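Local coordinates for putative TetR-family transcriptional regulator (Rhodococcus sp., PDB 2G3B), which probably binds a regulatory DNA sequence as a dimeric, all-helical TetR-type repressor and so controls transcription, at residues P37-L40 with Y41-K45; D60-R63 with A64-E68; R105-A108 with V109-E112. All coordinates share one frame; numbering follows the deposited sequence.

All three contacts are local, each made within one helix between side chains a turn or so apart, and each takes in the C-terminal end of its helix. Interaction 1 fills the short helix 37-44 of the predicted DNA-binding motif: mixed, with L40 and F44 buried and both tyrosines exposed. Interaction 2 ends helix 47-66, the next helix along the chain, some 27 Å away between centres; it is a surface contact rich in arginines and salt bridges. Interaction 3, its centre about 24 Å from the centre of either, closes helix 92-110. It is largely buried, relies on backbone carbonyls met by the side chains of V109, Y110 and E111, and alone among the three borders the second subunit.

Interaction 1. Residues P37-L40 with Y41-K45; sequences PGLL and YYHFK
L39 reaches H43 one turn further along helix 37-44, its methyl CD1 lying 3.5 Å from NE2 of the H43 imidazole, while CG of L39 approaches the neighbouring CD2. The two side chains cross at a slant. With CG of L39 anti to the backbone N (chi1 -180°), the leucine runs forward along the helix, and H43, whose CG is anti to its carbonyl carbon, leans back to meet it. The contact covers NE2 of H43, which has no polar partner in the model. On another side of the helix, Y41 swings back alongside the preceding turn: its ring atom CD2 sits 3.3 Å from the carbonyl O of P37, and CE2 comes to 4.3 Å from P37 CB. F44 does likewise to the turn before it, with CD1 3.4 Å from the O of L40 and, more loosely, 4.4 Å from L40 CG.

Four i to i+4 backbone bonds hold these groups in step. Among them Y41 N meets P37 O at 3.0 Å, and Y42 N meets G38 O at 2.8 Å. The helix then stops: K45 leaves helical geometry with a positive phi of 78°.

Further out, S36 OG accepts a hydrogen bond from the N of L39 at the helix start. L40 and F44 face inward onto I8 of helix 2-23; L40 also touches V26 and V29, and F44 touches L50 and A53. With Y41 and Y42 exposed, this amphipathic helix is consistent with the second, recognition helix of the predicted TetR-type helix-turn-helix, the one that such proteins lay into DNA.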
loop_
_atom_site.group_PDB
_atom_site.type_symbol
_atom_site.label_atom_id
_atom_site.label_comp_id
_atom_site.label_asym_id
_atom_site.label_seq_id
_atom_site.Cartn_x
_atom_site.Cartn_y
_atom_site.Cartn_z
ATOM N N PRO A 37 23.474 -22.813 5.618
ATOM C CA PRO A 37 22.359 -22.532 6.530
ATOM C C PRO A 37 22.824 -22.217 7.971
ATOM O O PRO A 37 22.292 -21.296 8.557
ATOM C CB PRO A 37 21.565 -23.843 6.493
ATOM C CG PRO A 37 21.779 -24.310 5.061
ATOM C CD PRO A 37 23.230 -24.008 4.780
ATOM N N GLY A 38 23.821 -22.937 8.522
ATOM C CA GLY A 38 24.258 -22.725 9.909
ATOM C C GLY A 38 24.834 -21.313 10.119
ATOM O O GLY A 38 24.708 -20.699 11.212
ATOM N N LEU A 39 25.470 -20.770 9.090
ATOM C CA LEU A 39 25.995 -19.386 9.250
ATOM C C LEU A 39 24.847 -18.426 9.326
ATOM O O LEU A 39 24.887 -17.443 10.098
ATOM C CB LEU A 39 26.922 -18.976 8.126
ATOM C CG LEU A 39 27.500 -17.556 8.234
ATOM C CD1 LEU A 39 28.515 -17.442 9.401
ATOM C CD2 LEU A 39 28.095 -17.114 6.955
ATOM N N LEU A 40 23.821 -18.692 8.516
ATOM C CA LEU A 40 22.652 -17.816 8.503
ATOM C C LEU A 40 21.984 -17.814 9.901
ATOM O O LEU A 40 21.660 -16.728 10.475
ATOM C CB LEU A 40 21.735 -18.242 7.332
ATOM C CG LEU A 40 20.525 -17.389 7.011
ATOM C CD1 LEU A 40 20.127 -17.586 5.515
ATOM C CD2 LEU A 40 19.397 -17.812 7.987
ATOM N N TYR A 41 21.827 -19.002 10.489
ATOM C CA TYR A 41 21.275 -19.093 11.832
ATOM C C TYR A 41 22.162 -18.509 12.926
ATOM O O TYR A 41 21.654 -17.951 13.909
ATOM C CB TYR A 41 20.977 -20.528 12.216
ATOM C CG TYR A 41 19.906 -21.184 11.383
ATOM C CD1 TYR A 41 18.647 -20.634 11.267
ATOM C CD2 TYR A 41 20.141 -22.422 10.776
ATOM C CE1 TYR A 41 17.656 -21.260 10.514
ATOM C CE2 TYR A 41 19.140 -23.067 10.018
ATOM C CZ TYR A 41 17.920 -22.490 9.907
ATOM O OH TYR A 41 16.938 -23.134 9.196
ATOM N N TYR A 42 23.476 -18.660 12.775
ATOM C CA TYR A 42 24.401 -17.970 13.673
ATOM C C TYR A 42 24.196 -16.444 13.680
ATOM O O TYR A 42 24.180 -15.823 14.743
ATOM C CB TYR A 42 25.847 -18.307 13.339
ATOM C CG TYR A 42 26.823 -17.762 14.370
ATOM C CD1 TYR A 42 26.873 -18.287 15.693
ATOM C CD2 TYR A 42 27.694 -16.731 14.040
ATOM C CE1 TYR A 42 27.775 -17.759 16.653
ATOM C CE2 TYR A 42 28.563 -16.195 14.988
ATOM C CZ TYR A 42 28.608 -16.720 16.274
ATOM O OH TYR A 42 29.495 -16.193 17.185
ATOM N N HIS A 43 24.056 -15.833 12.508
ATOM C CA HIS A 43 23.907 -14.350 12.500
ATOM C C HIS A 43 22.526 -13.864 12.803
ATOM O O HIS A 43 22.377 -12.772 13.329
ATOM C CB HIS A 43 24.313 -13.741 11.148
ATOM C CG HIS A 43 25.780 -13.808 10.888
ATOM N ND1 HIS A 43 26.709 -13.329 11.789
ATOM C CD2 HIS A 43 26.486 -14.288 9.836
ATOM C CE1 HIS A 43 27.927 -13.537 11.316
ATOM N NE2 HIS A 43 27.821 -14.108 10.130
ATOM N N PHE A 44 21.506 -14.609 12.395
ATOM C CA PHE A 44 20.126 -14.087 12.430
ATOM C C PHE A 44 19.179 -14.890 13.336
ATOM O O PHE A 44 18.041 -14.499 13.551
ATOM C CB PHE A 44 19.595 -13.989 10.997
ATOM C CG PHE A 44 20.448 -13.094 10.117
ATOM C CD1 PHE A 44 21.241 -13.641 9.100
ATOM C CD2 PHE A 44 20.476 -11.698 10.324
ATOM C CE1 PHE A 44 22.043 -12.801 8.289
ATOM C CE2 PHE A 44 21.287 -10.854 9.517
ATOM C CZ PHE A 44 22.050 -11.412 8.503
ATOM N N LYS A 45 19.688 -16.013 13.841
ATOM C CA LYS A 45 19.068 -16.886 14.849
ATOM C C LYS A 45 17.996 -17.789 14.291
ATOM O O LYS A 45 18.007 -19.003 14.547
ATOM C CB LYS A 45 18.507 -16.103 16.058
ATOM C CG LYS A 45 18.017 -17.037 17.161
ATOM C CD LYS A 45 17.188 -16.332 18.236
ATOM C CE LYS A 45 16.773 -17.346 19.311
ATOM N NZ LYS A 45 15.443 -16.904 19.822
#

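Interaction 2. Residues D60-R63 with A64-E68; sequences DRAR and AYRSE
R66 lays its guanidinium back over the preceding turn of its helix, one face covering the backbone N of R63, which stands 3.6 Å from the plane and over its centre. R66 NH1 comes to 3.3 Å from A62 CB, and NH2 packs beside CB of R63. A bend at chi3 (-67°) folds the arginine against the helix in this way. Its nitrogens are well occupied, with NH1 in a salt bridge to E87 and a hydrogen bond to a bound glycerol, probably from the crystallisation liquor, and NH2 bonded to E128 and N59.

R63 also reaches back, to D60. R63 NH2 makes a salt bridge to D60 OD1 at 2.6 Å. A weak bond from NH1 goes to the same oxygen, which lies in the guanidinium plane yet is met from above the plane of its own carboxylate. The R63 and R66 guanidinium planes are turned 54° apart, with R63 NH1 4.6 Å from R66 NH2; E87 and E128 balance R66 and D60 balances R63, which probably eases this approach of like charges.

On a separate flank, Y65 sets CD1, at the edge of its ring, 3.2 Å from the carbonyl O of R61, and its hydroxyl is hydrogen-bonded to E93 of helix 92-110. R61 goes to the same helix, to E96 and N97.

The backbone bonds are uneven: Y65 N reaches R61 O and S67 N reaches R63 O only weakly, while R66 N donates to A62 O at 2.8 Å. S67 OG, turned back at chi1 53°, gives R63 O a second donor at 3.0 Å. Serine hydroxyls often bond back to the carbonyl four residues earlier in helices; here this happens at the last turn of helix 47-66.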
loop_
_atom_site.group_PDB
_atom_site.type_symbol
_atom_site.label_atom_id
_atom_site.label_comp_id
_atom_site.label_asym_id
_atom_site.label_seq_id
_atom_site.Cartn_x
_atom_site.Cartn_y
_atom_site.Cartn_z
ATOM N N ASP A 60 17.783 0.433 4.705
ATOM C CA ASP A 60 19.121 0.971 4.477
ATOM C C ASP A 60 19.439 1.195 3.010
ATOM O O ASP A 60 19.988 2.224 2.669
ATOM C CB ASP A 60 20.208 0.075 5.088
ATOM C CG ASP A 60 20.199 0.112 6.616
ATOM O OD1 ASP A 60 19.525 0.991 7.211
ATOM O OD2 ASP A 60 20.843 -0.736 7.226
ATOM N N ARG A 61 19.096 0.234 2.158
ATOM C CA ARG A 61 19.259 0.394 0.715
ATOM C C ARG A 61 18.418 1.565 0.145
ATOM O O ARG A 61 18.923 2.353 -0.694
ATOM C CB ARG A 61 18.900 -0.919 0.004
ATOM C CG ARG A 61 19.660 -1.155 -1.288
ATOM C CD ARG A 61 19.763 -2.653 -1.653
ATOM N NE ARG A 61 18.438 -3.245 -1.871
ATOM C CZ ARG A 61 18.250 -4.436 -2.402
ATOM N NH1 ARG A 61 19.332 -5.167 -2.742
ATOM N NH2 ARG A 61 17.004 -4.894 -2.570
ATOM N N ALA A 62 17.153 1.661 0.580
ATOM C CA ALA A 62 16.220 2.723 0.131
ATOM C C ALA A 62 16.740 4.075 0.591
ATOM O O ALA A 62 16.733 5.034 -0.166
ATOM C CB ALA A 62 14.837 2.485 0.725
ATOM N N ARG A 63 17.174 4.146 1.840
ATOM C CA ARG A 63 17.821 5.357 2.363
ATOM C C ARG A 63 18.949 5.909 1.506
ATOM O O ARG A 63 19.007 7.122 1.307
ATOM C CB ARG A 63 18.278 5.185 3.800
ATOM C CG ARG A 63 18.455 6.539 4.506
ATOM C CD ARG A 63 18.617 6.414 5.996
ATOM N NE ARG A 63 19.640 5.439 6.352
ATOM C CZ ARG A 63 19.409 4.202 6.784
ATOM N NH1 ARG A 63 18.157 3.761 6.962
ATOM N NH2 ARG A 63 20.450 3.411 7.044
ATOM N N ALA A 64 19.835 5.046 1.004
ATOM C CA ALA A 64 20.856 5.467 0.035
ATOM C C ALA A 64 20.255 6.161 -1.211
ATOM O O ALA A 64 20.837 7.128 -1.719
ATOM C CB ALA A 64 21.714 4.281 -0.393
ATOM N N TYR A 65 19.129 5.651 -1.732
ATOM C CA TYR A 65 18.485 6.297 -2.883
ATOM C C TYR A 65 17.725 7.561 -2.431
ATOM O O TYR A 65 17.581 8.502 -3.215
ATOM C CB TYR A 65 17.568 5.333 -3.654
ATOM C CG TYR A 65 18.336 4.227 -4.401
ATOM C CD1 TYR A 65 18.555 2.977 -3.816
ATOM C CD2 TYR A 65 18.833 4.443 -5.684
ATOM C CE1 TYR A 65 19.256 1.964 -4.492
ATOM C CE2 TYR A 65 19.536 3.434 -6.382
ATOM C CZ TYR A 65 19.752 2.200 -5.769
ATOM O OH TYR A 65 20.468 1.214 -6.453
ATOM N N ARG A 66 17.266 7.587 -1.167
ATOM C CA ARG A 66 16.561 8.763 -0.629
ATOM C C ARG A 66 17.464 9.995 -0.453
ATOM O O ARG A 66 16.989 11.163 -0.445
ATOM C CB ARG A 66 15.893 8.420 0.696
ATOM C CG ARG A 66 14.716 7.553 0.492
ATOM C CD ARG A 66 13.832 7.506 1.709
ATOM N NE ARG A 66 14.396 6.862 2.894
ATOM C CZ ARG A 66 14.127 5.606 3.273
ATOM N NH1 ARG A 66 13.324 4.838 2.549
ATOM N NH2 ARG A 66 14.641 5.129 4.389
ATOM N N SER A 67 18.754 9.743 -0.270
ATOM C CA SER A 67 19.705 10.826 -0.039
ATOM C C SER A 67 20.689 11.010 -1.201
ATOM O O SER A 67 21.577 11.877 -1.142
ATOM C CB SER A 67 20.442 10.617 1.300
ATOM O OG SER A 67 21.033 9.316 1.373
ATOM N N GLU A 68 20.525 10.234 -2.277
ATOM C CA GLU A 68 21.432 10.328 -3.433
ATOM C C GLU A 68 21.501 11.762 -3.983
ATOM O O GLU A 68 20.473 12.335 -4.369
ATOM C CB GLU A 68 21.036 9.342 -4.537
ATOM C CG GLU A 68 22.110 9.183 -5.638
ATOM C CD GLU A 68 21.701 8.186 -6.735
ATOM O OE1 GLU A 68 20.506 7.829 -6.797
ATOM O OE2 GLU A 68 22.573 7.754 -7.534
#

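Interaction 3. Residues R105-A108 with V109-E112; sequences RASA and VYEE
Y110 spreads its ring over the carbonyl of S107, whose O stands 3.9 Å from the ring plane and over its centre. CG of the tyrosine takes the position between backbone N and carbonyl carbon (chi1 54°), which folds the ring back across the last turn; CE2 comes to 3.6 Å from A106 O, and the hydroxyl ends beside S107 OG without bonding to it. That serine OG is engaged by the carbonyl of E103.

Van der Waals contacts to carbonyls continue with V109, whose CG2 rests 3.6 Å from A106 O, and with E111, whose CB and CG both pass 3.4 Å from the O of S107.

Hydrogen bonding converges on that same S107 oxygen. E111 N is the firm donor to S107 O, at 2.8 Å, and Y110 N adds a weak bond. V109 N reaches back only three residues, to A106 O, again weakly. Two weak i to i+3 bonds and one firm i to i+4 bond thus mark this weakly bonded last turn.

Beyond the segments, R115 at the start of helix 115-139 bonds to the carbonyls of A108 and V109, and A108 packs on L114 and L118. R105 bridges to E160 of helix 148-167 and to E170 of the second subunit, while A106 meets A106 of that subunit and V109 meets its L99. The end of helix 92-110 therefore lies between helix 115-139 and the partner chain.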
loop_
_atom_site.group_PDB
_atom_site.type_symbol
_atom_site.label_atom_id
_atom_site.label_comp_id
_atom_site.label_asym_id
_atom_site.label_seq_id
_atom_site.Cartn_x
_atom_site.Cartn_y
_atom_site.Cartn_z
ATOM N N ARG A 105 4.799 -5.793 3.599
ATOM C CA ARG A 105 3.612 -4.999 4.084
ATOM C C ARG A 105 2.293 -5.817 3.974
ATOM O O ARG A 105 1.488 -5.879 4.920
ATOM C CB ARG A 105 3.540 -3.651 3.344
ATOM C CG ARG A 105 2.216 -2.934 3.513
ATOM C CD ARG A 105 2.059 -2.327 4.909
ATOM N NE ARG A 105 3.095 -1.339 5.210
ATOM C CZ ARG A 105 3.482 -1.005 6.436
ATOM N NH1 ARG A 105 2.910 -1.548 7.523
ATOM N NH2 ARG A 105 4.443 -0.114 6.582
ATOM N N ALA A 106 2.080 -6.483 2.838
ATOM C CA ALA A 106 0.903 -7.321 2.618
ATOM C C ALA A 106 0.879 -8.530 3.543
ATOM O O ALA A 106 -0.170 -8.907 4.070
ATOM C CB ALA A 106 0.821 -7.797 1.100
ATOM N N SER A 107 2.037 -9.130 3.782
ATOM C CA SER A 107 2.088 -10.366 4.586
ATOM C C SER A 107 1.885 -10.121 6.061
ATOM O O SER A 107 1.370 -10.990 6.755
ATOM C CB SER A 107 3.426 -11.091 4.373
ATOM O OG SER A 107 3.463 -11.684 3.072
ATOM N N ALA A 108 2.320 -8.968 6.558
ATOM C CA ALA A 108 2.238 -8.674 7.998
ATOM C C ALA A 108 0.786 -8.567 8.472
ATOM O O ALA A 108 0.527 -8.611 9.669
ATOM C CB ALA A 108 3.024 -7.424 8.331
ATOM N N VAL A 109 -0.147 -8.451 7.531
ATOM C CA VAL A 109 -1.588 -8.396 7.847
ATOM C C VAL A 109 -1.998 -9.714 8.472
ATOM O O VAL A 109 -2.688 -9.772 9.516
ATOM C CB VAL A 109 -2.461 -8.073 6.602
ATOM C CG1 VAL A 109 -3.967 -8.206 6.941
ATOM C CG2 VAL A 109 -2.153 -6.683 6.074
ATOM N N TYR A 110 -1.555 -10.790 7.861
ATOM C CA TYR A 110 -1.946 -12.090 8.371
ATOM C C TYR A 110 -0.796 -12.876 9.040
ATOM O O TYR A 110 -1.039 -13.860 9.734
ATOM C CB TYR A 110 -2.750 -12.877 7.308
ATOM C CG TYR A 110 -2.043 -13.001 6.002
ATOM C CD1 TYR A 110 -1.146 -14.027 5.799
ATOM C CD2 TYR A 110 -2.238 -12.058 4.976
ATOM C CE1 TYR A 110 -0.461 -14.155 4.598
ATOM C CE2 TYR A 110 -1.590 -12.177 3.788
ATOM C CZ TYR A 110 -0.672 -13.247 3.592
ATOM O OH TYR A 110 0.050 -13.390 2.398
ATOM N N GLU A 111 0.439 -12.394 8.932
ATOM C CA GLU A 111 1.530 -12.966 9.748
ATOM C C GLU A 111 1.925 -12.032 10.871
ATOM O O GLU A 111 2.743 -11.138 10.650
ATOM C CB GLU A 111 2.787 -13.131 8.927
ATOM C CG GLU A 111 2.617 -14.025 7.757
ATOM C CD GLU A 111 2.484 -15.457 8.183
ATOM O OE1 GLU A 111 2.811 -15.772 9.363
ATOM O OE2 GLU A 111 2.021 -16.250 7.347
ATOM N N GLU A 112 1.379 -12.240 12.062
ATOM C CA GLU A 112 1.492 -11.239 13.139
ATOM C C GLU A 112 2.933 -10.972 13.627
ATOM O O GLU A 112 3.254 -9.856 14.048
ATOM C CB GLU A 112 0.546 -11.625 14.281
ATOM C CG GLU A 112 0.799 -10.999 15.649
ATOM C CD GLU A 112 -0.438 -11.107 16.534
ATOM O OE1 GLU A 112 -0.329 -10.939 17.784
ATOM O OE2 GLU A 112 -1.537 -11.362 15.962
#